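PDB 6QGM: VirX1 from Cyanophage Syn10, which iodinates diverse substrates as a viral halogenase of the flavin-dependent tryptophan halogenase family. Local coordinates for the interface of chains A and B. Coordinates in Å, arbitrary orientation; residue numbers count along the deposited sequence, not the author numbering. Chains: chain A/B, VirX1.

Contact 1: the interface of chains A and B. Residues chain A 370-371, 374-375; chain B 470, 472, 475-476.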
loop_
_atom_site.group_PDB
_atom_site.type_symbol
_atom_site.label_atom_id
_atom_site.label_comp_id
_atom_site.label_asym_id
_atom_site.label_seq_id
_atom_site.Cartn_x
_atom_site.Cartn_y
_atom_site.Cartn_z
ATOM N N VAL A 370 -14.169 8.090 24.134
ATOM C CA VAL A 370 -13.536 9.069 25.074
ATOM C C VAL A 370 -12.679 10.034 24.253
ATOM O O VAL A 370 -12.684 11.231 24.551
ATOM C CB VAL A 370 -12.703 8.371 26.178
ATOM C CG1 VAL A 370 -11.795 9.325 26.921
ATOM C CG2 VAL A 370 -13.578 7.629 27.171
ATOM N N TYR A 371 -11.980 9.513 23.248
ATOM C CA TYR A 371 -11.053 10.280 22.381
ATOM C C TYR A 371 -11.846 11.351 21.628
ATOM O O TYR A 371 -11.442 12.520 21.664
ATOM C CB TYR A 371 -10.278 9.342 21.457
ATOM C CG TYR A 371 -9.422 10.051 20.446
ATOM C CD1 TYR A 371 -9.940 10.416 19.217
ATOM C CD2 TYR A 371 -8.105 10.373 20.720
ATOM C CE1 TYR A 371 -9.162 11.067 18.272
ATOM C CE2 TYR A 371 -7.313 11.017 19.783
ATOM C CZ TYR A 371 -7.847 11.374 18.556
ATOM O OH TYR A 371 -7.087 12.029 17.640
ATOM N N ASN A 374 -13.605 14.067 24.074
ATOM C CA ASN A 374 -12.621 15.003 24.697
ATOM C C ASN A 374 -11.986 15.906 23.633
ATOM O O ASN A 374 -11.248 16.808 24.009
ATOM C CB ASN A 374 -11.549 14.265 25.504
ATOM C CG ASN A 374 -12.125 13.623 26.750
ATOM O OD1 ASN A 374 -13.242 13.941 27.160
ATOM N ND2 ASN A 374 -11.388 12.701 27.338
ATOM N N GLN A 375 -12.319 15.710 22.363
ATOM C CA GLN A 375 -11.709 16.445 21.222
ATOM C C GLN A 375 -12.182 17.912 21.259
ATOM O O GLN A 375 -11.339 18.780 21.449
ATOM C CB GLN A 375 -12.022 15.652 19.952
ATOM C CG GLN A 375 -11.124 15.965 18.780
ATOM C CD GLN A 375 -9.689 15.532 18.910
ATOM O OE1 GLN A 375 -8.816 16.338 19.203
ATOM N NE2 GLN A 375 -9.428 14.262 18.654
ATOM N N GLY B 470 -9.696 22.786 15.692
ATOM C CA GLY B 470 -9.628 22.545 17.146
ATOM C C GLY B 470 -9.430 21.080 17.492
ATOM O O GLY B 470 -9.813 20.687 18.585
ATOM N N ARG B 472 -6.686 17.759 18.103
ATOM C CA ARG B 472 -5.351 17.424 18.668
ATOM C C ARG B 472 -5.075 15.936 18.487
ATOM O O ARG B 472 -6.002 15.137 18.523
ATOM C CB ARG B 472 -5.352 17.772 20.157
ATOM C CG ARG B 472 -5.427 19.267 20.425
ATOM C CD ARG B 472 -5.626 19.574 21.898
ATOM N NE ARG B 472 -6.717 18.815 22.473
ATOM C CZ ARG B 472 -8.001 18.985 22.173
ATOM N NH1 ARG B 472 -8.370 19.885 21.282
ATOM N NH2 ARG B 472 -8.922 18.241 22.755
ATOM N N SER B 475 -6.443 13.881 22.488
ATOM C CA SER B 475 -7.548 14.837 22.764
ATOM C C SER B 475 -7.533 15.246 24.242
ATOM O O SER B 475 -8.084 16.308 24.541
ATOM C CB SER B 475 -8.887 14.282 22.335
ATOM O OG SER B 475 -9.149 13.009 22.897
ATOM N N TYR B 476 -6.926 14.438 25.119
ATOM C CA TYR B 476 -6.845 14.663 26.584
ATOM C C TYR B 476 -5.481 14.201 27.122
ATOM O O TYR B 476 -4.881 13.228 26.592
ATOM C CB TYR B 476 -7.996 13.960 27.304
ATOM C CG TYR B 476 -8.091 12.460 27.168
ATOM C CD1 TYR B 476 -8.416 11.861 25.962
ATOM C CD2 TYR B 476 -7.947 11.641 28.276
ATOM C CE1 TYR B 476 -8.536 10.490 25.845
ATOM C CE2 TYR B 476 -8.077 10.265 28.185
ATOM C CZ TYR B 476 -8.356 9.686 26.960
ATOM O OH TYR B 476 -8.432 8.330 26.871
#
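B:Arg472 meets A:Gln375 twice, through its backbone and through its guanidinium. Followed outward, the B:Arg472 side chain starts with CB 3.9 Å from the amide oxygen OE1 of A:Gln375. CG and CD then lead to a bend at chi3 (-50°), which turns the guanidinium back toward chain A. NE leads on to CZ; OE1 lies above one face of this flat group, toward its rim, while A:Gln375 O is at its edge. There NH1 and NH2 both donate to that backbone O; the NH2 bond is 2.8 Å and fairly straight (156° at H), the NH1 bond longer and more bent. NH2 also donates to B:Ser475 O within its own chain, at 2.8 Å and almost linear, so an in-plane acceptor on each chain fixes the rotation of the group. The backbone N of B:Arg472 donates to OE1 at 2.8 Å, from above the amide plane. B:Ser475 OG donates a hydrogen bond to A:Tyr371 O at 2.6 Å, on a lone pair. A:Asn374 ND2 lies over one face of the B:Tyr476 ring, 3.3 Å from CG, with amide and ring planes 76° apart. A:Val370 CG1 touches CZ at 3.5 Å. The patch ties the end of helix 360-373 to a neighbouring loop, and probably helps hold the deposited assembly together.

Contact 2: the interface of chains A and B. Residues chain A 372, 375-376, 384; chain B 409, 450, 469-472.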
loop_
_atom_site.group_PDB
_atom_site.type_symbol
_atom_site.label_atom_id
_atom_site.label_comp_id
_atom_site.label_asym_id
_atom_site.label_seq_id
_atom_site.Cartn_x
_atom_site.Cartn_y
_atom_site.Cartn_z
ATOM N N LEU A 372 -12.960 10.975 21.003
ATOM C CA LEU A 372 -13.798 11.915 20.206
ATOM C C LEU A 372 -14.531 12.917 21.114
ATOM O O LEU A 372 -14.637 14.094 20.739
ATOM C CB LEU A 372 -14.781 11.103 19.363
ATOM C CG LEU A 372 -14.158 10.373 18.172
ATOM C CD1 LEU A 372 -15.230 9.649 17.377
ATOM C CD2 LEU A 372 -13.376 11.332 17.272
ATOM N N GLN A 375 -12.319 15.710 22.363
ATOM C CA GLN A 375 -11.709 16.445 21.222
ATOM C C GLN A 375 -12.182 17.912 21.259
ATOM O O GLN A 375 -11.339 18.780 21.449
ATOM C CB GLN A 375 -12.022 15.652 19.952
ATOM C CG GLN A 375 -11.124 15.965 18.780
ATOM C CD GLN A 375 -9.689 15.532 18.910
ATOM O OE1 GLN A 375 -8.816 16.338 19.203
ATOM N NE2 GLN A 375 -9.428 14.262 18.654
ATOM N N ARG A 376 -13.485 18.188 21.122
ATOM C CA ARG A 376 -14.059 19.565 21.173
ATOM C C ARG A 376 -15.326 19.567 22.048
ATOM O O ARG A 376 -16.425 19.877 21.542
ATOM C CB ARG A 376 -14.306 20.066 19.749
ATOM C CG ARG A 376 -13.029 20.170 18.917
ATOM C CD ARG A 376 -13.175 20.507 17.456
ATOM N NE ARG A 376 -13.707 19.419 16.654
ATOM C CZ ARG A 376 -14.164 19.535 15.415
ATOM N NH1 ARG A 376 -14.084 20.692 14.780
ATOM N NH2 ARG A 376 -14.632 18.470 14.786
ATOM N N GLU A 384 -15.851 12.086 11.777
ATOM C CA GLU A 384 -15.211 11.435 12.958
ATOM C C GLU A 384 -15.954 10.131 13.296
ATOM O O GLU A 384 -15.280 9.120 13.562
ATOM C CB GLU A 384 -15.152 12.406 14.141
ATOM C CG GLU A 384 -14.167 13.567 13.938
ATOM C CD GLU A 384 -14.352 14.778 14.851
ATOM O OE1 GLU A 384 -15.230 15.649 14.581
ATOM O OE2 GLU A 384 -13.628 14.852 15.842
ATOM N N TYR B 409 -14.699 18.768 8.912
ATOM C CA TYR B 409 -14.200 18.819 10.309
ATOM C C TYR B 409 -14.617 20.119 11.001
ATOM O O TYR B 409 -14.286 20.265 12.176
ATOM C CB TYR B 409 -12.689 18.604 10.308
ATOM C CG TYR B 409 -12.309 17.185 9.999
ATOM C CD1 TYR B 409 -12.501 16.190 10.944
ATOM C CD2 TYR B 409 -11.794 16.823 8.765
ATOM C CE1 TYR B 409 -12.148 14.874 10.697
ATOM C CE2 TYR B 409 -11.469 15.507 8.482
ATOM C CZ TYR B 409 -11.661 14.532 9.452
ATOM O OH TYR B 409 -11.385 13.232 9.175
ATOM N N ILE B 450 -7.781 8.527 15.631
ATOM C CA ILE B 450 -8.623 7.695 16.547
ATOM C C ILE B 450 -7.864 6.402 16.894
ATOM O O ILE B 450 -7.886 6.010 18.069
ATOM C CB ILE B 450 -10.000 7.410 15.915
ATOM C CG1 ILE B 450 -10.704 8.701 15.490
ATOM C CG2 ILE B 450 -10.867 6.581 16.842
ATOM C CD1 ILE B 450 -11.796 8.493 14.473
ATOM N N HIS B 469 -9.330 23.712 13.206
ATOM C CA HIS B 469 -10.728 23.310 13.520
ATOM C C HIS B 469 -10.823 22.845 14.977
ATOM O O HIS B 469 -11.932 22.529 15.408
ATOM C CB HIS B 469 -11.211 22.238 12.540
ATOM C CG HIS B 469 -11.731 22.779 11.249
ATOM N ND1 HIS B 469 -12.467 23.944 11.170
ATOM C CD2 HIS B 469 -11.664 22.297 9.987
ATOM C CE1 HIS B 469 -12.811 24.159 9.916
ATOM N NE2 HIS B 469 -12.327 23.158 9.165
ATOM N N GLY B 470 -9.696 22.786 15.692
ATOM C CA GLY B 470 -9.628 22.545 17.146
ATOM C C GLY B 470 -9.430 21.080 17.492
ATOM O O GLY B 470 -9.813 20.687 18.585
ATOM N N LEU B 471 -8.814 20.307 16.611
ATOM C CA LEU B 471 -8.470 18.886 16.887
ATOM C C LEU B 471 -6.995 18.776 17.306
ATOM O O LEU B 471 -6.203 19.611 16.911
ATOM C CB LEU B 471 -8.779 18.050 15.639
ATOM C CG LEU B 471 -10.236 18.030 15.192
ATOM C CD1 LEU B 471 -10.351 17.703 13.715
ATOM C CD2 LEU B 471 -11.035 17.049 16.010
ATOM N N ARG B 472 -6.686 17.759 18.103
ATOM C CA ARG B 472 -5.351 17.424 18.668
ATOM C C ARG B 472 -5.075 15.936 18.487
ATOM O O ARG B 472 -6.002 15.137 18.523
ATOM C CB ARG B 472 -5.352 17.772 20.157
ATOM C CG ARG B 472 -5.427 19.267 20.425
ATOM C CD ARG B 472 -5.626 19.574 21.898
ATOM N NE ARG B 472 -6.717 18.815 22.473
ATOM C CZ ARG B 472 -8.001 18.985 22.173
ATOM N NH1 ARG B 472 -8.370 19.885 21.282
ATOM N NH2 ARG B 472 -8.922 18.241 22.755
#
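A:Arg376 projects its guanidinium toward the backbone carbonyls of B:Tyr409 and B:His469, in a loop-to-loop contact between two copies of this tryptophan-halogenase-family protein. Among the hydrogen bonds, NH1 of A:Arg376 donates to B:Tyr409 O at 2.6 Å, nearly along the C=O axis, with an angle of 147° at H. The same nitrogen donates to B:His469 O at 2.9 Å, from a position tilted 33° out of that carbonyl plane. Both acceptors are tilted from the guanidinium plane; NH2 adds a weak bond to B:Tyr409 O. A bend at chi3 (-73°) turns the arginine tip toward these oxygens.

The charged pairing lies within chain A: NH2 of A:Arg376 forms a salt bridge with A:Glu384 OE1 at 2.9 Å. The carboxylate oxygen is in the guanidinium plane, yet is itself met from above the carboxylate plane. This partner from helix 382-408, itself in contact with B:Tyr409, would help orient the arginine and may offset its charge.

Apolar packing centres on B:Leu471. Its CG lies 4.0 Å over one face of the A:Arg376 guanidinium, offset toward the rim. A:Glu384 CG approaches B:Tyr409 CE1 at 4.0 Å, and A:Leu372 CD2 meets B:Ile450 CG1 at 4.2 Å.

Contact 3: the interface of chains A and B. Residues chain A 26, 55, 58-59, 61, 161; chain B 476, 478-479, 482, 485.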
loop_
_atom_site.group_PDB
_atom_site.type_symbol
_atom_site.label_atom_id
_atom_site.label_comp_id
_atom_site.label_asym_id
_atom_site.label_seq_id
_atom_site.Cartn_x
_atom_site.Cartn_y
_atom_site.Cartn_z
ATOM N N LEU A 26 -12.963 10.216 32.655
ATOM C CA LEU A 26 -12.175 10.819 31.537
ATOM C C LEU A 26 -12.990 11.885 30.773
ATOM O O LEU A 26 -12.390 12.629 29.981
ATOM C CB LEU A 26 -11.712 9.715 30.583
ATOM C CG LEU A 26 -10.948 8.552 31.217
ATOM C CD1 LEU A 26 -10.659 7.475 30.177
ATOM C CD2 LEU A 26 -9.662 9.021 31.860
ATOM N N LYS A 55 -3.723 -0.448 29.730
ATOM C CA LYS A 55 -3.962 0.967 29.338
ATOM C C LYS A 55 -5.244 1.464 30.002
ATOM O O LYS A 55 -5.238 2.590 30.546
ATOM C CB LYS A 55 -4.098 1.137 27.824
ATOM C CG LYS A 55 -4.029 2.582 27.363
ATOM C CD LYS A 55 -4.635 2.804 25.994
ATOM C CE LYS A 55 -3.930 3.829 25.138
ATOM N NZ LYS A 55 -3.875 3.382 23.722
ATOM N N HIS A 58 -4.745 1.807 33.764
ATOM C CA HIS A 58 -3.843 2.953 34.021
ATOM C C HIS A 58 -4.617 4.262 33.822
ATOM O O HIS A 58 -4.432 5.178 34.653
ATOM C CB HIS A 58 -2.573 2.805 33.180
ATOM C CG HIS A 58 -1.503 1.987 33.838
ATOM N ND1 HIS A 58 -0.592 2.536 34.718
ATOM C CD2 HIS A 58 -1.182 0.682 33.748
ATOM C CE1 HIS A 58 0.231 1.606 35.145
ATOM N NE2 HIS A 58 -0.101 0.467 34.561
ATOM N N LEU A 59 -5.485 4.330 32.803
ATOM C CA LEU A 59 -6.333 5.517 32.507
ATOM C C LEU A 59 -7.300 5.767 33.673
ATOM O O LEU A 59 -7.648 6.949 33.902
ATOM C CB LEU A 59 -7.103 5.299 31.200
ATOM C CG LEU A 59 -6.319 5.520 29.904
ATOM C CD1 LEU A 59 -7.037 4.903 28.715
ATOM C CD2 LEU A 59 -6.103 6.992 29.642
ATOM N N ASP A 61 -6.615 4.760 36.875
ATOM C CA ASP A 61 -5.732 4.848 38.076
ATOM C C ASP A 61 -5.945 3.651 39.006
ATOM O O ASP A 61 -5.721 3.806 40.222
ATOM C CB ASP A 61 -5.964 6.135 38.868
ATOM C CG ASP A 61 -5.428 7.387 38.204
ATOM O OD1 ASP A 61 -4.256 7.371 37.799
ATOM O OD2 ASP A 61 -6.201 8.380 38.123
ATOM N N TRP A 161 3.005 -3.838 32.438
ATOM C CA TRP A 161 2.478 -3.748 31.047
ATOM C C TRP A 161 2.528 -5.085 30.305
ATOM O O TRP A 161 1.716 -5.238 29.389
ATOM C CB TRP A 161 3.224 -2.647 30.293
ATOM C CG TRP A 161 2.856 -1.297 30.826
ATOM C CD1 TRP A 161 3.477 -0.585 31.810
ATOM C CD2 TRP A 161 1.702 -0.532 30.442
ATOM N NE1 TRP A 161 2.812 0.585 32.039
ATOM C CE2 TRP A 161 1.724 0.646 31.213
ATOM C CE3 TRP A 161 0.667 -0.730 29.517
ATOM C CZ2 TRP A 161 0.744 1.623 31.087
ATOM C CZ3 TRP A 161 -0.299 0.240 29.386
ATOM C CH2 TRP A 161 -0.255 1.401 30.161
ATOM N N TYR B 476 -6.926 14.438 25.119
ATOM C CA TYR B 476 -6.845 14.663 26.584
ATOM C C TYR B 476 -5.481 14.201 27.122
ATOM O O TYR B 476 -4.881 13.228 26.592
ATOM C CB TYR B 476 -7.996 13.960 27.304
ATOM C CG TYR B 476 -8.091 12.460 27.168
ATOM C CD1 TYR B 476 -8.416 11.861 25.962
ATOM C CD2 TYR B 476 -7.947 11.641 28.276
ATOM C CE1 TYR B 476 -8.536 10.490 25.845
ATOM C CE2 TYR B 476 -8.077 10.265 28.185
ATOM C CZ TYR B 476 -8.356 9.686 26.960
ATOM O OH TYR B 476 -8.432 8.330 26.871
ATOM N N LYS B 478 -4.443 12.906 30.037
ATOM C CA LYS B 478 -4.379 11.641 30.805
ATOM C C LYS B 478 -3.914 10.498 29.887
ATOM O O LYS B 478 -3.300 9.522 30.386
ATOM C CB LYS B 478 -5.738 11.368 31.449
ATOM C CG LYS B 478 -5.793 10.123 32.312
ATOM C CD LYS B 478 -4.720 10.096 33.397
ATOM C CE LYS B 478 -4.705 8.807 34.189
ATOM N NZ LYS B 478 -4.663 9.026 35.665
ATOM N N LEU B 479 -4.190 10.639 28.589
ATOM C CA LEU B 479 -3.850 9.659 27.525
ATOM C C LEU B 479 -2.329 9.632 27.312
ATOM O O LEU B 479 -1.746 8.535 27.265
ATOM C CB LEU B 479 -4.572 10.080 26.246
ATOM C CG LEU B 479 -4.407 9.158 25.045
ATOM C CD1 LEU B 479 -4.587 7.702 25.437
ATOM C CD2 LEU B 479 -5.398 9.577 23.972
ATOM N N VAL B 482 -0.328 8.169 30.370
ATOM C CA VAL B 482 -0.419 6.681 30.462
ATOM C C VAL B 482 0.610 6.046 29.515
ATOM O O VAL B 482 1.134 4.982 29.864
ATOM C CB VAL B 482 -1.866 6.219 30.201
ATOM C CG1 VAL B 482 -1.947 4.829 29.588
ATOM C CG2 VAL B 482 -2.693 6.304 31.481
ATOM N N LYS B 485 4.102 5.941 31.050
ATOM C CA LYS B 485 4.184 5.072 32.255
ATOM C C LYS B 485 4.958 3.789 31.941
ATOM O O LYS B 485 5.540 3.248 32.871
ATOM C CB LYS B 485 2.788 4.796 32.821
ATOM C CG LYS B 485 2.204 5.923 33.673
ATOM C CD LYS B 485 2.481 5.779 35.171
ATOM C CE LYS B 485 2.678 7.099 35.893
ATOM N NZ LYS B 485 3.880 7.056 36.763
#
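A:Leu59 and B:Val482 meet in a helix-to-helix interface, mostly apolar with a salt bridge at one border, that joins helix 52-59 of one copy to helix 477-484 of the next in the deposited assembly. The two methyls of B:Val482 divide the work. CG1, anti to the backbone N (chi1 151°), touches A:Lys55 CG at 3.8 Å and A:Trp161 CH2 at 3.9 Å. CG2 instead packs on the helix backbone, 3.7 Å from A:His58 C. A:Trp161 lies over one face of the A:His58 imidazole, with CZ2 3.4 Å above its plane, so contact within chain A backs the surface that receives the valine. A:Leu59 crosses B:Val482 at about a right angle and sends CD2 toward B:Tyr476 OH, 3.9 Å away. B:Lys478, bent at chi2 (54°), likewise crosses A:Leu26 at about a right angle, with A:Leu26 CD2 4.0 Å from B:Lys478 CG. Its NZ reaches A:Asp61, with a salt bridge and hydrogen bond to OD1 at 2.7 Å. NZ meets that oxygen on the syn side, 34° out of the carboxylate plane, with OD2 also close. Apolar packing and the charge pair together probably fix how the two helices sit against each other and so help position the neighbouring copies.

Contact 1 and contact 2 are almost continuous, with C-alpha centres about 6 Å apart, and they share A:Gln375, B:Gly470 and B:Arg472. The C-alpha centre of contact 3 lies about 14 Å from that of contact 1, to which B:Tyr476 connects it, and about 19 Å from that of contact 2. On chain B the stretch 469-485 contributes to all of them, passing from loop into helix 477-484, with B:Tyr409 and B:Ile450 joining it in contact 2; chain A supplies separated segments, including helices 360-373 and 52-59. The interface is not an exact two-fold, and the assembly holds three copies, so the surfaces need not be matched reciprocally.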